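PDB 5JOZ: Non-reducing end alpha-L-arabinofuranosidase BoGH43B from Bacteroides ovatus, which removes terminal non-reducing alpha-L-arabinofuranosyl residues from xyloglucan side branches, converting 'S' units to 'X' units during xyloglucan breakdown. Local coordinates for residues R257-N260 with Q264-G267; R6-T11 with H231-I236; L28-F33 with R268-A273; T445-E450 with V479-Y484; G38-H43 with G362-A367. All coordinates share one frame; numbering follows the deposited sequence.

Contact 1 of 5, residues R257-N260 with Q264-G267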
# COMPACT_ATOMS: atom_id res chain seq x y z
N ARG A 257 2.16 -12.94 -3.85
CA ARG A 257 1.75 -14.31 -3.51
C ARG A 257 0.72 -14.72 -4.54
O ARG A 257 -0.45 -14.41 -4.36
CB ARG A 257 1.09 -14.37 -2.14
CG ARG A 257 2.03 -14.23 -0.95
CD ARG A 257 1.30 -13.53 0.20
NE ARG A 257 0.74 -14.41 1.21
CZ ARG A 257 -0.16 -14.06 2.13
NH1 ARG A 257 -0.67 -12.83 2.19
NH2 ARG A 257 -0.58 -14.97 2.99
N PRO A 258 1.15 -15.37 -5.64
CA PRO A 258 0.15 -15.69 -6.68
C PRO A 258 -0.79 -16.84 -6.28
O PRO A 258 -0.44 -17.67 -5.45
CB PRO A 258 1.01 -16.11 -7.89
CG PRO A 258 2.43 -15.82 -7.53
CD PRO A 258 2.50 -15.82 -6.04
N VAL A 259 -1.99 -16.85 -6.87
CA VAL A 259 -2.94 -17.95 -6.71
C VAL A 259 -2.65 -18.97 -7.83
O VAL A 259 -2.60 -18.59 -9.00
CB VAL A 259 -4.41 -17.46 -6.82
CG1 VAL A 259 -5.37 -18.58 -6.42
CG2 VAL A 259 -4.67 -16.21 -5.98
N ASN A 260 -2.46 -20.23 -7.46
CA ASN A 260 -2.06 -21.30 -8.41
C ASN A 260 -0.90 -20.88 -9.36
O ASN A 260 -0.87 -21.26 -10.54
CB ASN A 260 -3.27 -21.79 -9.25
CG ASN A 260 -4.42 -22.31 -8.39
OD1 ASN A 260 -4.22 -22.90 -7.33
ND2 ASN A 260 -5.64 -22.10 -8.87
N GLN A 264 -2.37 -12.45 -9.01
CA GLN A 264 -2.34 -11.86 -7.67
C GLN A 264 -3.31 -10.69 -7.57
O GLN A 264 -3.35 -9.82 -8.45
CB GLN A 264 -0.89 -11.48 -7.25
CG GLN A 264 -0.28 -10.24 -7.91
CD GLN A 264 -0.60 -8.94 -7.20
OE1 GLN A 264 -1.30 -8.93 -6.19
NE2 GLN A 264 -0.08 -7.83 -7.72
N HIS A 265 -4.09 -10.68 -6.50
CA HIS A 265 -5.09 -9.62 -6.27
C HIS A 265 -4.93 -8.85 -4.97
O HIS A 265 -5.44 -7.74 -4.88
CB HIS A 265 -6.52 -10.18 -6.39
CG HIS A 265 -6.88 -11.21 -5.36
ND1 HIS A 265 -6.40 -12.50 -5.40
CD2 HIS A 265 -7.72 -11.15 -4.30
CE1 HIS A 265 -6.90 -13.18 -4.38
NE2 HIS A 265 -7.71 -12.39 -3.70
N LEU A 266 -4.21 -9.39 -3.98
CA LEU A 266 -3.96 -8.68 -2.74
C LEU A 266 -2.97 -7.52 -2.89
O LEU A 266 -2.92 -6.65 -2.03
CB LEU A 266 -3.46 -9.62 -1.64
CG LEU A 266 -4.27 -10.87 -1.30
CD1 LEU A 266 -3.71 -11.51 -0.04
CD2 LEU A 266 -5.75 -10.58 -1.13
N GLY A 267 -2.19 -7.52 -3.97
CA GLY A 267 -1.21 -6.47 -4.22
C GLY A 267 0.20 -6.93 -3.87
O GLY A 267 0.42 -8.08 -3.49
O HOH W 1 0.18 -10.83 -3.14
O HOH W 2 -2.07 -11.85 -4.12

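Contact 2 of 5, residues R6-T11 with H231-I236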
# COMPACT_ATOMS: atom_id res chain seq x y z
N ARG A 6 6.97 -16.36 9.83
CA ARG A 6 6.49 -16.66 8.49
C ARG A 6 6.38 -15.35 7.72
O ARG A 6 5.88 -14.36 8.26
CB ARG A 6 5.09 -17.33 8.55
N ASN A 7 6.89 -15.36 6.49
CA ASN A 7 6.66 -14.29 5.53
C ASN A 7 5.26 -14.47 4.89
O ASN A 7 4.76 -15.60 4.82
CB ASN A 7 7.72 -14.28 4.42
CG ASN A 7 8.91 -13.37 4.72
OD1 ASN A 7 8.75 -12.23 5.16
ND2 ASN A 7 10.12 -13.86 4.44
N PRO A 8 4.62 -13.39 4.42
CA PRO A 8 5.15 -12.02 4.50
C PRO A 8 4.93 -11.39 5.86
O PRO A 8 4.07 -11.84 6.61
CB PRO A 8 4.32 -11.25 3.45
CG PRO A 8 3.43 -12.26 2.80
CD PRO A 8 3.36 -13.46 3.67
N ILE A 9 5.69 -10.34 6.16
CA ILE A 9 5.58 -9.64 7.46
C ILE A 9 4.46 -8.59 7.50
O ILE A 9 3.88 -8.34 8.55
CB ILE A 9 6.93 -9.05 7.93
CG1 ILE A 9 7.59 -8.19 6.85
CG2 ILE A 9 7.88 -10.17 8.34
CD1 ILE A 9 8.45 -7.10 7.42
N ILE A 10 4.14 -7.99 6.35
CA ILE A 10 2.99 -7.09 6.26
C ILE A 10 2.23 -7.43 4.99
O ILE A 10 2.77 -7.36 3.89
CB ILE A 10 3.40 -5.59 6.26
CG1 ILE A 10 4.56 -5.32 7.23
CG2 ILE A 10 2.19 -4.74 6.62
CD1 ILE A 10 5.06 -3.89 7.26
N THR A 11 0.96 -7.79 5.17
CA THR A 11 0.12 -8.33 4.09
C THR A 11 -0.81 -7.27 3.54
O THR A 11 -0.92 -6.20 4.11
CB THR A 11 -0.72 -9.52 4.60
OG1 THR A 11 -1.47 -9.12 5.74
CG2 THR A 11 0.18 -10.65 5.00
N HIS A 231 8.16 -21.62 -6.39
CA HIS A 231 8.06 -20.93 -5.10
C HIS A 231 6.75 -20.14 -4.92
O HIS A 231 6.30 -19.50 -5.87
CB HIS A 231 9.27 -20.01 -4.86
CG HIS A 231 9.57 -19.80 -3.41
ND1 HIS A 231 9.04 -18.77 -2.68
CD2 HIS A 231 10.30 -20.54 -2.53
CE1 HIS A 231 9.43 -18.85 -1.42
NE2 HIS A 231 10.21 -19.92 -1.31
N PRO A 232 6.12 -20.21 -3.72
CA PRO A 232 4.86 -19.47 -3.49
C PRO A 232 4.98 -17.93 -3.53
O PRO A 232 3.98 -17.25 -3.75
CB PRO A 232 4.42 -19.94 -2.09
CG PRO A 232 5.66 -20.40 -1.43
CD PRO A 232 6.50 -21.00 -2.53
N PHE A 233 6.17 -17.39 -3.25
CA PHE A 233 6.50 -15.97 -3.46
C PHE A 233 7.23 -15.68 -4.78
O PHE A 233 8.19 -16.37 -5.12
CB PHE A 233 7.40 -15.44 -2.35
CG PHE A 233 6.95 -15.78 -0.97
CD1 PHE A 233 5.59 -15.91 -0.63
CD2 PHE A 233 7.89 -15.90 0.04
CE1 PHE A 233 5.20 -16.20 0.66
CE2 PHE A 233 7.51 -16.19 1.33
CZ PHE A 233 6.16 -16.34 1.65
N GLN A 234 6.80 -14.63 -5.47
CA GLN A 234 7.32 -14.28 -6.79
C GLN A 234 7.48 -12.74 -6.90
O GLN A 234 7.07 -12.01 -6.00
CB GLN A 234 6.37 -14.85 -7.87
CG GLN A 234 7.04 -15.44 -9.11
CD GLN A 234 7.98 -16.62 -8.86
OE1 GLN A 234 7.67 -17.54 -8.10
NE2 GLN A 234 9.12 -16.60 -9.52
N ALA A 235 8.10 -12.28 -7.99
CA ALA A 235 8.39 -10.85 -8.22
C ALA A 235 9.01 -10.13 -7.02
O ALA A 235 8.63 -9.00 -6.68
CB ALA A 235 7.13 -10.11 -8.69
N ILE A 236 9.96 -10.82 -6.39
CA ILE A 236 10.66 -10.31 -5.22
C ILE A 236 11.66 -9.23 -5.69
O ILE A 236 12.38 -9.41 -6.66
CB ILE A 236 11.35 -11.47 -4.46
CG1 ILE A 236 10.30 -12.30 -3.70
CG2 ILE A 236 12.44 -10.97 -3.52
CD1 ILE A 236 9.78 -11.66 -2.42

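Contact 3 of 5, residues L28-F33 with R268-A273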
# COMPACT_ATOMS: atom_id res chain seq x y z
N LEU A 28 8.71 1.85 9.14
CA LEU A 28 8.60 1.40 7.77
C LEU A 28 7.44 2.06 7.06
O LEU A 28 6.37 2.24 7.64
CB LEU A 28 8.45 -0.12 7.75
CG LEU A 28 8.49 -0.87 6.43
CD1 LEU A 28 9.00 -2.29 6.69
CD2 LEU A 28 7.13 -0.92 5.76
N VAL A 29 7.66 2.40 5.79
CA VAL A 29 6.64 2.99 4.94
C VAL A 29 6.46 2.20 3.68
O VAL A 29 7.40 1.59 3.20
CB VAL A 29 6.96 4.45 4.51
CG1 VAL A 29 6.68 5.41 5.66
CG2 VAL A 29 8.41 4.59 4.01
N THR A 30 5.26 2.28 3.12
CA THR A 30 4.93 1.64 1.86
C THR A 30 4.16 2.62 0.99
O THR A 30 3.53 3.53 1.50
CB THR A 30 4.06 0.37 2.12
OG1 THR A 30 2.93 0.70 2.94
CG2 THR A 30 4.88 -0.68 2.84
N SER A 31 4.20 2.39 -0.33
CA SER A 31 3.53 3.24 -1.30
C SER A 31 1.99 3.05 -1.35
O SER A 31 1.46 1.96 -1.13
CB SER A 31 4.15 3.05 -2.69
OG SER A 31 4.17 1.69 -3.09
N THR A 32 1.30 4.14 -1.66
CA THR A 32 -0.16 4.21 -1.59
C THR A 32 -0.90 4.65 -2.86
O THR A 32 -2.10 4.42 -2.98
CB THR A 32 -0.58 5.15 -0.44
OG1 THR A 32 0.30 6.29 -0.40
CG2 THR A 32 -0.46 4.46 0.86
N PHE A 33 -0.21 5.28 -3.81
CA PHE A 33 -0.81 5.65 -5.09
C PHE A 33 -2.00 6.61 -4.88
O PHE A 33 -1.82 7.65 -4.22
CB PHE A 33 -1.08 4.37 -5.90
CG PHE A 33 0.17 3.59 -6.17
CD1 PHE A 33 1.00 3.95 -7.22
CD2 PHE A 33 0.59 2.60 -5.32
CE1 PHE A 33 2.21 3.29 -7.44
CE2 PHE A 33 1.79 1.93 -5.53
CZ PHE A 33 2.60 2.28 -6.60
N ARG A 268 1.16 -6.03 -4.01
CA ARG A 268 2.52 -6.35 -3.62
C ARG A 268 2.62 -6.13 -2.09
O ARG A 268 2.20 -5.10 -1.55
CB ARG A 268 3.53 -5.54 -4.44
CG ARG A 268 3.47 -5.84 -5.95
CD ARG A 268 4.20 -4.79 -6.79
NE ARG A 268 3.57 -3.45 -6.68
CZ ARG A 268 4.20 -2.28 -6.86
NH1 ARG A 268 5.49 -2.21 -7.17
NH2 ARG A 268 3.51 -1.16 -6.71
N GLU A 269 3.13 -7.14 -1.41
CA GLU A 269 3.23 -7.19 0.04
C GLU A 269 4.70 -7.05 0.46
O GLU A 269 5.59 -7.08 -0.38
CB GLU A 269 2.60 -8.50 0.52
CG GLU A 269 1.13 -8.57 0.16
CD GLU A 269 0.48 -9.93 0.39
OE1 GLU A 269 0.75 -10.85 -0.41
OE2 GLU A 269 -0.33 -10.05 1.33
N THR A 270 4.93 -6.93 1.77
CA THR A 270 6.25 -6.68 2.32
C THR A 270 6.82 -7.92 2.99
O THR A 270 6.16 -8.55 3.80
CB THR A 270 6.21 -5.52 3.33
OG1 THR A 270 5.87 -4.31 2.64
CG2 THR A 270 7.55 -5.31 4.02
N PHE A 271 8.08 -8.21 2.68
CA PHE A 271 8.78 -9.41 3.10
C PHE A 271 10.03 -9.04 3.88
O PHE A 271 10.51 -7.89 3.82
CB PHE A 271 9.16 -10.25 1.87
CG PHE A 271 7.97 -10.81 1.12
CD1 PHE A 271 7.23 -10.00 0.27
CD2 PHE A 271 7.60 -12.14 1.28
CE1 PHE A 271 6.13 -10.51 -0.41
CE2 PHE A 271 6.51 -12.66 0.60
CZ PHE A 271 5.77 -11.84 -0.25
N LEU A 272 10.57 -10.02 4.60
CA LEU A 272 11.76 -9.85 5.44
C LEU A 272 12.72 -10.99 5.16
O LEU A 272 12.31 -12.16 5.15
CB LEU A 272 11.35 -9.89 6.92
CG LEU A 272 12.44 -9.66 7.98
CD1 LEU A 272 13.07 -8.28 7.82
CD2 LEU A 272 11.82 -9.80 9.36
N ALA A 273 13.99 -10.68 4.92
CA ALA A 273 15.00 -11.72 4.71
C ALA A 273 16.36 -11.35 5.33
O ALA A 273 16.75 -10.18 5.30
CB ALA A 273 15.15 -12.01 3.22

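Contact 4 of 5, residues T445-E450 with V479-Y484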
# COMPACT_ATOMS: atom_id res chain seq x y z
N THR A 445 -9.71 -17.91 -4.63
CA THR A 445 -10.32 -17.84 -5.96
C THR A 445 -11.64 -17.04 -6.02
O THR A 445 -11.94 -16.44 -7.05
CB THR A 445 -10.62 -19.26 -6.50
OG1 THR A 445 -11.48 -19.94 -5.58
CG2 THR A 445 -9.32 -20.07 -6.65
N THR A 446 -12.43 -17.06 -4.95
CA THR A 446 -13.82 -16.58 -5.04
C THR A 446 -14.23 -15.65 -3.90
O THR A 446 -13.89 -15.88 -2.73
CB THR A 446 -14.83 -17.76 -5.08
OG1 THR A 446 -14.69 -18.56 -3.90
CG2 THR A 446 -14.58 -18.65 -6.30
N TYR A 447 -14.95 -14.60 -4.28
CA TYR A 447 -15.68 -13.77 -3.34
C TYR A 447 -17.11 -14.25 -3.40
O TYR A 447 -17.62 -14.47 -4.50
CB TYR A 447 -15.67 -12.32 -3.79
CG TYR A 447 -14.33 -11.65 -3.75
CD1 TYR A 447 -13.76 -11.29 -2.53
CD2 TYR A 447 -13.66 -11.33 -4.92
CE1 TYR A 447 -12.54 -10.64 -2.48
CE2 TYR A 447 -12.43 -10.68 -4.88
CZ TYR A 447 -11.88 -10.35 -3.65
OH TYR A 447 -10.66 -9.72 -3.60
N THR A 448 -17.73 -14.41 -2.23
CA THR A 448 -19.15 -14.73 -2.13
C THR A 448 -19.84 -13.60 -1.36
O THR A 448 -19.33 -13.13 -0.35
CB THR A 448 -19.37 -16.09 -1.45
OG1 THR A 448 -18.63 -17.08 -2.16
CG2 THR A 448 -20.86 -16.48 -1.45
N PHE A 449 -21.00 -13.17 -1.88
CA PHE A 449 -21.73 -12.00 -1.40
C PHE A 449 -23.07 -12.42 -0.78
O PHE A 449 -23.86 -13.11 -1.43
CB PHE A 449 -21.99 -11.05 -2.57
CG PHE A 449 -20.74 -10.59 -3.25
CD1 PHE A 449 -20.20 -11.30 -4.32
CD2 PHE A 449 -20.09 -9.43 -2.82
CE1 PHE A 449 -19.03 -10.87 -4.93
CE2 PHE A 449 -18.93 -8.99 -3.44
CZ PHE A 449 -18.39 -9.71 -4.50
N GLU A 450 -23.32 -11.99 0.47
CA GLU A 450 -24.46 -12.44 1.28
C GLU A 450 -25.17 -11.26 1.97
O GLU A 450 -24.54 -10.24 2.25
CB GLU A 450 -23.99 -13.44 2.36
CG GLU A 450 -23.17 -14.63 1.84
CD GLU A 450 -21.63 -14.48 1.93
OE1 GLU A 450 -21.12 -13.34 2.10
OE2 GLU A 450 -20.93 -15.52 1.83
N VAL A 479 -6.46 -5.15 -3.94
CA VAL A 479 -7.87 -4.98 -3.58
C VAL A 479 -8.08 -4.25 -2.24
O VAL A 479 -7.41 -4.53 -1.25
CB VAL A 479 -8.59 -6.35 -3.54
CG1 VAL A 479 -9.97 -6.24 -2.90
CG2 VAL A 479 -8.71 -6.94 -4.95
N PHE A 480 -9.02 -3.31 -2.23
CA PHE A 480 -9.56 -2.75 -0.99
C PHE A 480 -11.01 -3.17 -0.87
O PHE A 480 -11.72 -3.21 -1.88
CB PHE A 480 -9.49 -1.23 -0.99
CG PHE A 480 -8.15 -0.69 -0.63
CD1 PHE A 480 -7.07 -0.88 -1.46
CD2 PHE A 480 -7.98 0.05 0.53
CE1 PHE A 480 -5.81 -0.36 -1.14
CE2 PHE A 480 -6.73 0.57 0.86
CZ PHE A 480 -5.65 0.37 0.02
N ILE A 481 -11.44 -3.46 0.34
CA ILE A 481 -12.85 -3.72 0.63
C ILE A 481 -13.30 -2.54 1.47
O ILE A 481 -12.63 -2.18 2.44
CB ILE A 481 -13.03 -5.08 1.32
CG1 ILE A 481 -12.51 -6.17 0.38
CG2 ILE A 481 -14.50 -5.32 1.69
CD1 ILE A 481 -12.83 -7.59 0.76
N GLY A 482 -14.42 -1.92 1.09
CA GLY A 482 -14.87 -0.71 1.74
C GLY A 482 -16.34 -0.38 1.69
O GLY A 482 -17.08 -0.88 0.85
N MET A 483 -16.74 0.50 2.60
CA MET A 483 -18.09 1.07 2.65
C MET A 483 -18.19 2.12 1.55
O MET A 483 -17.21 2.79 1.23
CB MET A 483 -18.35 1.71 4.02
CG MET A 483 -18.29 0.71 5.16
SD MET A 483 -18.16 1.41 6.80
CE MET A 483 -16.46 2.00 6.78
N TYR A 484 -19.38 2.25 0.98
CA TYR A 484 -19.58 3.07 -0.21
C TYR A 484 -21.01 3.61 -0.27
O TYR A 484 -21.95 2.92 0.09
CB TYR A 484 -19.30 2.22 -1.45
CG TYR A 484 -19.47 2.93 -2.77
CD1 TYR A 484 -18.62 3.97 -3.13
CD2 TYR A 484 -20.47 2.54 -3.68
CE1 TYR A 484 -18.75 4.61 -4.35
CE2 TYR A 484 -20.61 3.19 -4.92
CZ TYR A 484 -19.74 4.22 -5.24
OH TYR A 484 -19.84 4.89 -6.44

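Contact 5 of 5, residues G38-H43 with G362-A367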
# COMPACT_ATOMS: atom_id res chain seq x y z
N GLY A 38 -1.77 8.95 2.74
CA GLY A 38 -0.71 8.35 1.93
C GLY A 38 0.45 7.96 2.81
O GLY A 38 0.64 8.53 3.89
N LEU A 39 1.21 6.97 2.33
CA LEU A 39 2.45 6.51 2.97
C LEU A 39 2.29 6.14 4.44
O LEU A 39 2.75 6.87 5.32
CB LEU A 39 3.54 7.58 2.80
CG LEU A 39 3.68 8.14 1.38
CD1 LEU A 39 4.85 9.12 1.26
CD2 LEU A 39 3.80 6.99 0.38
N PRO A 40 1.62 5.01 4.73
CA PRO A 40 1.48 4.60 6.11
C PRO A 40 2.83 4.32 6.77
O PRO A 40 3.75 3.82 6.12
CB PRO A 40 0.64 3.32 6.01
CG PRO A 40 0.89 2.81 4.65
CD PRO A 40 0.96 4.05 3.82
N VAL A 41 2.92 4.67 8.05
CA VAL A 41 4.11 4.45 8.86
C VAL A 41 3.81 3.32 9.84
O VAL A 41 2.99 3.50 10.74
CB VAL A 41 4.46 5.69 9.70
CG1 VAL A 41 5.67 5.41 10.59
CG2 VAL A 41 4.71 6.90 8.82
N TYR A 42 4.49 2.19 9.68
CA TYR A 42 4.39 1.06 10.61
C TYR A 42 5.57 1.09 11.61
O TYR A 42 6.64 1.58 11.28
CB TYR A 42 4.39 -0.26 9.84
CG TYR A 42 3.29 -0.40 8.81
CD1 TYR A 42 2.02 -0.91 9.15
CD2 TYR A 42 3.51 -0.03 7.48
CE1 TYR A 42 1.03 -1.05 8.19
CE2 TYR A 42 2.52 -0.15 6.52
CZ TYR A 42 1.28 -0.66 6.87
OH TYR A 42 0.30 -0.77 5.89
N HIS A 43 5.35 0.55 12.80
CA HIS A 43 6.33 0.54 13.89
C HIS A 43 6.54 -0.90 14.35
O HIS A 43 5.59 -1.65 14.47
CB HIS A 43 5.81 1.41 15.03
CG HIS A 43 6.68 1.42 16.25
ND1 HIS A 43 6.17 1.63 17.51
CD2 HIS A 43 8.02 1.27 16.40
CE1 HIS A 43 7.16 1.59 18.39
NE2 HIS A 43 8.29 1.38 17.74
N GLY A 362 -12.45 2.44 2.87
CA GLY A 362 -12.11 1.03 2.81
C GLY A 362 -10.79 0.68 3.42
O GLY A 362 -10.07 1.54 3.93
N ARG A 363 -10.47 -0.61 3.36
CA ARG A 363 -9.21 -1.08 3.83
C ARG A 363 -8.67 -2.21 2.98
O ARG A 363 -9.43 -2.93 2.32
CB ARG A 363 -9.31 -1.48 5.30
CG ARG A 363 -9.99 -2.80 5.59
CD ARG A 363 -9.61 -3.29 6.97
NE ARG A 363 -10.47 -2.74 8.00
CZ ARG A 363 -10.32 -2.98 9.30
NH1 ARG A 363 -9.33 -3.74 9.75
NH2 ARG A 363 -11.17 -2.43 10.16
N ARG A 364 -7.35 -2.35 3.02
CA ARG A 364 -6.62 -3.35 2.28
C ARG A 364 -7.11 -4.77 2.60
O ARG A 364 -7.28 -5.11 3.77
CB ARG A 364 -5.13 -3.28 2.64
CG ARG A 364 -4.41 -2.02 2.18
CD ARG A 364 -3.20 -1.76 3.06
NE ARG A 364 -2.46 -0.55 2.66
CZ ARG A 364 -2.84 0.71 2.87
NH1 ARG A 364 -3.99 1.01 3.48
NH2 ARG A 364 -2.05 1.71 2.45
N GLN A 365 -7.36 -5.57 1.57
CA GLN A 365 -7.58 -7.01 1.79
C GLN A 365 -6.25 -7.67 2.18
O GLN A 365 -5.41 -7.95 1.34
CB GLN A 365 -8.20 -7.68 0.57
CG GLN A 365 -8.74 -9.07 0.91
CD GLN A 365 -9.19 -9.83 -0.30
OE1 GLN A 365 -9.58 -9.23 -1.30
NE2 GLN A 365 -9.15 -11.16 -0.22
N ALA A 366 -6.10 -7.90 3.47
CA ALA A 366 -4.86 -8.38 4.07
C ALA A 366 -4.77 -9.91 4.17
O ALA A 366 -3.79 -10.42 4.74
CB ALA A 366 -4.73 -7.77 5.46
N ALA A 367 -5.77 -10.63 3.65
CA ALA A 367 -5.73 -12.09 3.63
C ALA A 367 -6.52 -12.67 2.46
O ALA A 367 -7.50 -12.08 1.99
CB ALA A 367 -6.26 -12.64 4.95

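Contact 1 of 5, residues R257-N260 with Q264-G267
The guanidinium of R257 reaches over to L266, where NH1 lies 4.0 Å from CD1; the methyl approaches the group obliquely. R257 gets there through bends at chi2 and chi3, and the same nitrogen forms a salt bridge with E269. At the far side V259 CG2 sits 4.1 Å from H265 CE1, at the edge of the imidazole and near its plane. Between them Q264 CB lies 4.1 Å from R257 O.

No direct hydrogen bond joins 257-260 to 264-267; two waters do the work. One accepts from R257 N and donates to G267 O at 2.8 Å. The other donates to R257 O at 3.0 Å and accepts from L266 N. Q264 folds back through chi2 (87°), which brings OE1 to G267 N at 2.8 Å, in the carbonyl plane, so the turn is braced from within; G267 itself has phi 102°, a value that suits a residue without CB.

Both segments belong to the loop between strands 249-256 and 269-277 of the last propeller blade, which here leans on the C-terminal domain: Q264 N bonds to E471 of helix 470-473, and the backbones of H265 and V479, just ahead of strand 480-486, are hydrogen-bonded.

Contact 2 of 5, residues R6-T11 with H231-I236
F233 pushes its ring against N7 and P8, joining the head of strand 234-243, in the fifth blade of the five-bladed beta-propeller, to the N-terminal segment that runs along strand 269-277 of the same blade. From CB, which points toward 6-11, the side chain turns so that CG is anti to the carbonyl carbon (chi1 -47°) and the ring projects across the gap. Along one rim, CD1 lies 4.0 Å from R257 CG, and CE1 comes within 4.5 Å of P8 CD, a light apolar touch. Along the other rim, CE2 packs 3.6 Å from N7 CB. At the tip, CZ is 3.5 Å from N7 O, which approaches the ring obliquely, as P8 N does. The N7-P8 peptide is cis, a bend that presents N7 O and the proline ring to the same phenyl group. F271 meets this phenyl edge-to-face and is itself touched by N7 and P8, so F233 and F271 pack together against these two residues.

No hydrogen bond crosses this contact; the polar grip is on the flank. N7 ND2 bonds to L272 O and Q292 O, tying the segment to strand 269-277, and I9 and I10 both face T270 in a classic beta bulge. F233 is steadied from its own side: its backbone N donates to H231 ND1 at 3.2 Å with an N-H...N angle of 154°, the donor lying 26° out of the imidazole plane. P232 CD lies 3.3 Å above one face of that H231 imidazole, toward its rim.

Contact 3 of 5, residues L28-F33 with R268-A273
T30 and T270 face each other in the buried part of the contact: T30 CG2 lies 3.8 Å from T270 OG1, methyl against hydroxyl. Both CB atoms point toward the opposing segment, although the CA atoms remain 8.4 Å apart, so the gap is bridged by side chains alone. Beside them L28, also buried, touches T270 CG2 more lightly, its CD1 at 4.3 Å. The two hydroxyls do not bond to each other. T270 OG1 bonds to N14 O, and T30 OG1, set between its backbone N and carbonyl carbon (chi1 53°), bonds to N14 OD1. Backbone and side chain of N14 thus hold the two threonines, one from the first and one from the fifth blade of the propeller; segments 28-33 and 268-270 run 167° apart.

The other end rests on a single ring-guanidinium approach and lies toward the active site. R268, partly exposed, bends at chi3 and brings NH2 to 3.6 Å from F33 CZ and 3.7 Å from F33 CE2. The ring tip meets the edge of the guanidinium near its plane, with the two planes 47° apart, so this is not a face-on cation-pi stack. F33 also makes an edge-to-face pair with Y76.

R268 has oxygen partners as well: NH2 bonds to F476 O, and NH1 forms a long, weak ion pair with D16, the inferred proton acceptor, which is also hydrogen-bonded to S31 OG through OD2. This chemistry is consistent with R268 and S31 helping to place the D16 carboxylate.

Contact 4 of 5, residues T445-E450 with V479-Y484
Y447 OH is surrounded at the end of its ring: Q365 OE1 forms a hydrogen bond with it, while V479 presses on it with CG1 at 3.6 Å and CG2 at 3.7 Å. The contact lies inside the concanavalin A-like beta-sandwich of the C-terminal domain, with Y447 on strand 446-453 of one sheet and I481 on strand 480-486 of the other. The nearest CA atoms, those of Y447 and I481, are 11.2 Å apart, so the sheets are joined here by side chains and by no backbone bond.

Y447 carries CG anti to its carbonyl carbon (chi1 -67°), which sends the ring inward across the sandwich; V479 comes to meet it from the opposite direction. V479 places CG1 anti to the backbone N (chi1 169°), and the two methyls and CB, the last 4.0 Å from Y447 OH, form a branched apolar surface facing the phenol oxygen. One atom back from CZ, at CE1, the Y447 ring is met obliquely by I481 CD1. V391 of strand 389-392 touches both Y447 and V479; the ring is buried, with V391 and Y399 packed on it and H265 beside it.

Because Q365 OE1 is an amide oxygen without a proton, Y447 must be the donor in their bond. The ring's apolar contact with I481 is looser than that at the oxygen: Y447 CE1 to I481 CD1 measures 4.5 Å.

Contact 5 of 5, residues G38-H43 with G362-A367
R364 reaches across to P40 at the interface between the beta-propeller and the C-terminal beta-sandwich: strand 359-364 of the sandwich faces strand 40-44 of the first blade. The arginine is extended from CG to NE (chi3 180°) and approaches from the direction opposite to the proline. Its NH2 lies 3.8 Å from P40 CG and 4.1 Å from P40 CD, the proline meeting the guanidinium at an oblique slant. Y42 takes a different aspect of the same group: its OH sits over one face, 4.3 Å from R364 NE.

The nearest CA atoms, of P40 and R364, are 12.0 Å apart, so side chains span the gap, the arginine most of it, and no hydrogen bond passes between the segments. Polar ends are served by the loop ahead of strand 18-22: R364 NE bonds to M13 O, and Y42 OH to N14 OD1. Shortly before D16, the inferred proton acceptor, M13 is thus held by the sandwich and N14 by the propeller; the side chain of P40 is about 10 Å from that of D16.

Behind R364 the chain leaves the strand and turns. Q365 NE2 closes that turn onto A367 O at 2.9 Å, with an N-H...O angle of 155° and the donor tilted 18° from the carbonyl plane.

All five contacts are buried, but they differ in depth: contacts 3 and 5 have their centres about 7 and 6 Å from the centre of the chain, contacts 1, 2 and 4 about 15 to 18 Å. Contacts 2 and 3 both reach the sheet of the fifth blade and stay within the propeller, the former aromatic, the latter bringing an arginine near the inferred catalytic residues. Contact 4 is almost purely apolar inside the sandwich, whereas contact 5 joins the two domains through one arginine. Contact 1 is a water-bridged propeller loop that reaches both contact 4, through H265 and V479, and contact 5, through L266 and Q365. Arginine side chains touch across contacts 1, 3 and 5, each with an oxygen partner elsewhere.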